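Local structure of protein ShdD (Sedimentibacter hydroxybenzoicus, 7AE5) at residues C28-C32 and L49-I54. The protein takes part in the non-oxidative decarboxylation and detoxification of phenolic derivatives under anaerobic conditions, although its precise biochemical role is unknown. Coordinates in Å, arbitrary orientation, origin at the centre of the assembly. Numbering follows the deposited sequence.
With ZN (zinc ion), chain Z.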
ATOM      1  N   CYS H  28     -22.691 -27.902 -41.447  1.00 45.64           N
ATOM      2  CA  CYS H  28     -21.579 -28.840 -41.459  1.00 46.10           C
ATOM      3  C   CYS H  28     -21.893 -30.024 -40.555  1.00 48.64           C
ATOM      4  O   CYS H  28     -22.343 -29.846 -39.420  1.00 50.09           O
ATOM      5  CB  CYS H  28     -20.300 -28.141 -41.001  1.00 44.77           C
ATOM      6  SG  CYS H  28     -18.894 -29.233 -40.750  1.00 45.32           S
ATOM      7  N   GLU H  29     -21.663 -31.235 -41.062  1.00 58.53           N
ATOM      8  CA  GLU H  29     -21.926 -32.434 -40.279  1.00 61.27           C
ATOM      9  C   GLU H  29     -20.783 -32.792 -39.340  1.00 62.83           C
ATOM     10  O   GLU H  29     -20.938 -33.707 -38.525  1.00 65.54           O
ATOM     11  CB  GLU H  29     -22.229 -33.615 -41.206  1.00 61.41           C
ATOM     12  CG  GLU H  29     -23.544 -33.482 -41.962  1.00 60.45           C
ATOM     13  CD  GLU H  29     -24.173 -34.823 -42.289  1.00 61.47           C
ATOM     14  OE1 GLU H  29     -24.402 -35.621 -41.355  1.00 63.42           O
ATOM     15  OE2 GLU H  29     -24.444 -35.079 -43.481  1.00 60.44           O
ATOM     16  N   LYS H  30     -19.650 -32.097 -39.425  1.00 50.90           N
ATOM     17  CA  LYS H  30     -18.547 -32.350 -38.507  1.00 51.94           C
ATOM     18  C   LYS H  30     -18.575 -31.416 -37.299  1.00 51.96           C
ATOM     19  O   LYS H  30     -18.419 -31.868 -36.161  1.00 54.47           O
ATOM     20  CB  LYS H  30     -17.206 -32.227 -39.238  1.00 49.34           C
ATOM     21  CG  LYS H  30     -16.095 -33.051 -38.606  1.00 50.63           C
ATOM     22  CD  LYS H  30     -14.789 -32.275 -38.525  1.00 47.47           C
ATOM     23  CE  LYS H  30     -14.022 -32.330 -39.832  1.00 45.45           C
ATOM     24  NZ  LYS H  30     -12.614 -31.877 -39.660  1.00 42.99           N
ATOM     25  N   CYS H  31     -18.780 -30.116 -37.524  1.00 51.31           N
ATOM     26  CA  CYS H  31     -18.685 -29.126 -36.457  1.00 50.59           C
ATOM     27  C   CYS H  31     -19.973 -28.338 -36.244  1.00 50.89           C
ATOM     28  O   CYS H  31     -19.979 -27.390 -35.447  1.00 49.96           O
ATOM     29  CB  CYS H  31     -17.525 -28.165 -36.733  1.00 46.67           C
ATOM     30  SG  CYS H  31     -17.906 -26.843 -37.897  1.00 43.74           S
ATOM     31  N   CYS H  32     -21.055 -28.693 -36.935  1.00 47.08           N
ATOM     32  CA  CYS H  32     -22.396 -28.138 -36.752  1.00 47.60           C
ATOM     33  C   CYS H  32     -22.511 -26.668 -37.137  1.00 44.35           C
ATOM     34  O   CYS H  32     -23.553 -26.055 -36.875  1.00 44.45           O
ATOM     35  CB  CYS H  32     -22.895 -28.314 -35.311  1.00 51.22           C
ATOM     36  SG  CYS H  32     -22.628 -29.956 -34.617  1.00 55.87           S
ATOM     37  N   LEU H  49     -12.092 -24.270 -36.674  1.00 52.51           N
ATOM     38  CA  LEU H  49     -11.918 -25.559 -36.026  1.00 54.13           C
ATOM     39  C   LEU H  49     -11.182 -26.518 -36.952  1.00 54.87           C
ATOM     40  O   LEU H  49     -11.146 -26.335 -38.172  1.00 51.87           O
ATOM     41  CB  LEU H  49     -13.269 -26.160 -35.618  1.00 49.12           C
ATOM     42  CG  LEU H  49     -14.047 -25.387 -34.552  1.00 45.71           C
ATOM     43  CD1 LEU H  49     -15.402 -26.033 -34.298  1.00 37.79           C
ATOM     44  CD2 LEU H  49     -13.238 -25.297 -33.268  1.00 50.74           C
ATOM     45  N   ASP H  50     -10.579 -27.539 -36.350  1.00 72.87           N
ATOM     46  CA  ASP H  50      -9.984 -28.642 -37.093  1.00 73.45           C
ATOM     47  C   ASP H  50     -10.300 -29.931 -36.343  1.00 74.56           C
ATOM     48  O   ASP H  50     -11.120 -29.952 -35.421  1.00 72.97           O
ATOM     49  CB  ASP H  50      -8.478 -28.420 -37.313  1.00 77.19           C
ATOM     50  CG  ASP H  50      -7.687 -28.315 -36.012  1.00 81.20           C
ATOM     51  OD1 ASP H  50      -8.144 -28.809 -34.959  1.00 81.29           O
ATOM     52  OD2 ASP H  50      -6.584 -27.729 -36.048  1.00 83.49           O
ATOM     53  N   ASP H  51      -9.631 -31.017 -36.734  1.00 81.96           N
ATOM     54  CA  ASP H  51      -9.886 -32.304 -36.098  1.00 76.50           C
ATOM     55  C   ASP H  51      -9.357 -32.337 -34.669  1.00 74.40           C
ATOM     56  O   ASP H  51      -9.983 -32.933 -33.785  1.00 68.24           O
ATOM     57  CB  ASP H  51      -9.266 -33.427 -36.928  1.00 79.52           C
ATOM     58  CG  ASP H  51      -9.621 -33.327 -38.397  1.00 81.67           C
ATOM     59  OD1 ASP H  51     -10.595 -33.985 -38.821  1.00 77.12           O
ATOM     60  OD2 ASP H  51      -8.929 -32.585 -39.127  1.00 87.40           O
ATOM     61  N   ASN H  52      -8.211 -31.700 -34.421  1.00 74.08           N
ATOM     62  CA  ASN H  52      -7.608 -31.771 -33.095  1.00 69.60           C
ATOM     63  C   ASN H  52      -8.310 -30.853 -32.102  1.00 64.35           C
ATOM     64  O   ASN H  52      -8.493 -31.227 -30.938  1.00 57.83           O
ATOM     65  CB  ASN H  52      -6.118 -31.435 -33.173  1.00 72.52           C
ATOM     66  CG  ASN H  52      -5.271 -32.368 -32.330  1.00 69.18           C
ATOM     67  OD1 ASN H  52      -5.194 -32.223 -31.110  1.00 63.65           O
ATOM     68  ND2 ASN H  52      -4.636 -33.341 -32.977  1.00 72.52           N
ATOM     69  N   LYS H  53      -8.706 -29.650 -32.532  1.00 71.14           N
ATOM     70  CA  LYS H  53      -9.463 -28.779 -31.639  1.00 64.33           C
ATOM     71  C   LYS H  53     -10.828 -29.367 -31.312  1.00 58.36           C
ATOM     72  O   LYS H  53     -11.330 -29.179 -30.198  1.00 50.64           O
ATOM     73  CB  LYS H  53      -9.623 -27.383 -32.247  1.00 67.19           C
ATOM     74  CG  LYS H  53      -8.390 -26.502 -32.115  1.00 65.77           C
ATOM     75  CD  LYS H  53      -7.714 -26.261 -33.454  1.00 74.47           C
ATOM     76  CE  LYS H  53      -6.275 -25.799 -33.279  1.00 73.91           C
ATOM     77  NZ  LYS H  53      -5.383 -26.908 -32.832  1.00 74.80           N
ATOM     78  N   ILE H  54     -11.437 -30.086 -32.259  1.00 58.28           N
ATOM     79  CA  ILE H  54     -12.730 -30.714 -32.002  1.00 51.04           C
ATOM     80  C   ILE H  54     -12.575 -31.893 -31.052  1.00 49.06           C
ATOM     81  O   ILE H  54     -13.365 -32.062 -30.114  1.00 43.76           O
ATOM     82  CB  ILE H  54     -13.390 -31.133 -33.329  1.00 50.45           C
ATOM     83  CG1 ILE H  54     -14.100 -29.939 -33.967  1.00 46.12           C
ATOM     84  CG2 ILE H  54     -14.363 -32.281 -33.111  1.00 45.31           C
ATOM     85  CD1 ILE H  54     -14.432 -30.140 -35.426  1.00 45.98           C
TER
HETATM   86 ZN    ZN Z 701     -17.484 -27.498 -40.087  1.00 40.24          ZN
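A small surface contact sets the second CxxC turn of a four-cysteine zinc site, a zinc knuckle between strands 24-28 and 34-36, against the start of the short helix 51-55. C28 SG and C31 SG each lie 2.3 Å from ZN, and C3 and C6, from the other CxxC of the chain, complete the site. The turn wraps round the C28 thiolate: C31 N donates to C28 SG at 3.3 Å and K30 N, more weakly, at 3.2 Å, while C32 N makes a weak 3.0 Å bond to C28 O. C32, right after the CxxC and before strand 34-36, has a positive phi (67°). K30 and C31 both point their CA-to-CB bonds toward segment 49-54. C31 CB is 3.9 Å from both L49 CD1 and I54 CD1, so two apolar side chains cover one side of a zinc ligand; I54 CD1 also meets the aliphatic part of K30, at CD, 3.8 Å away. The lysine then runs on to a salt bridge, K30 NZ to D51 OD1 at 3.0 Å, whose hydrogen bond is weak. The contact is thus apolar beside the cysteine and charged at its margin, burying 207 Å² in all. L49 also packs on V272 of the neighbouring phenolic acid decarboxylase chain, and C32 on its K172, which places the contact at the border between the two subunits. D50 points away from the knuckle and serves as N-cap of the helix, its OD1 accepting from K53 N at 2.6 Å while D50 OD2 lies 3.5 Å from K53 NZ in a salt bridge.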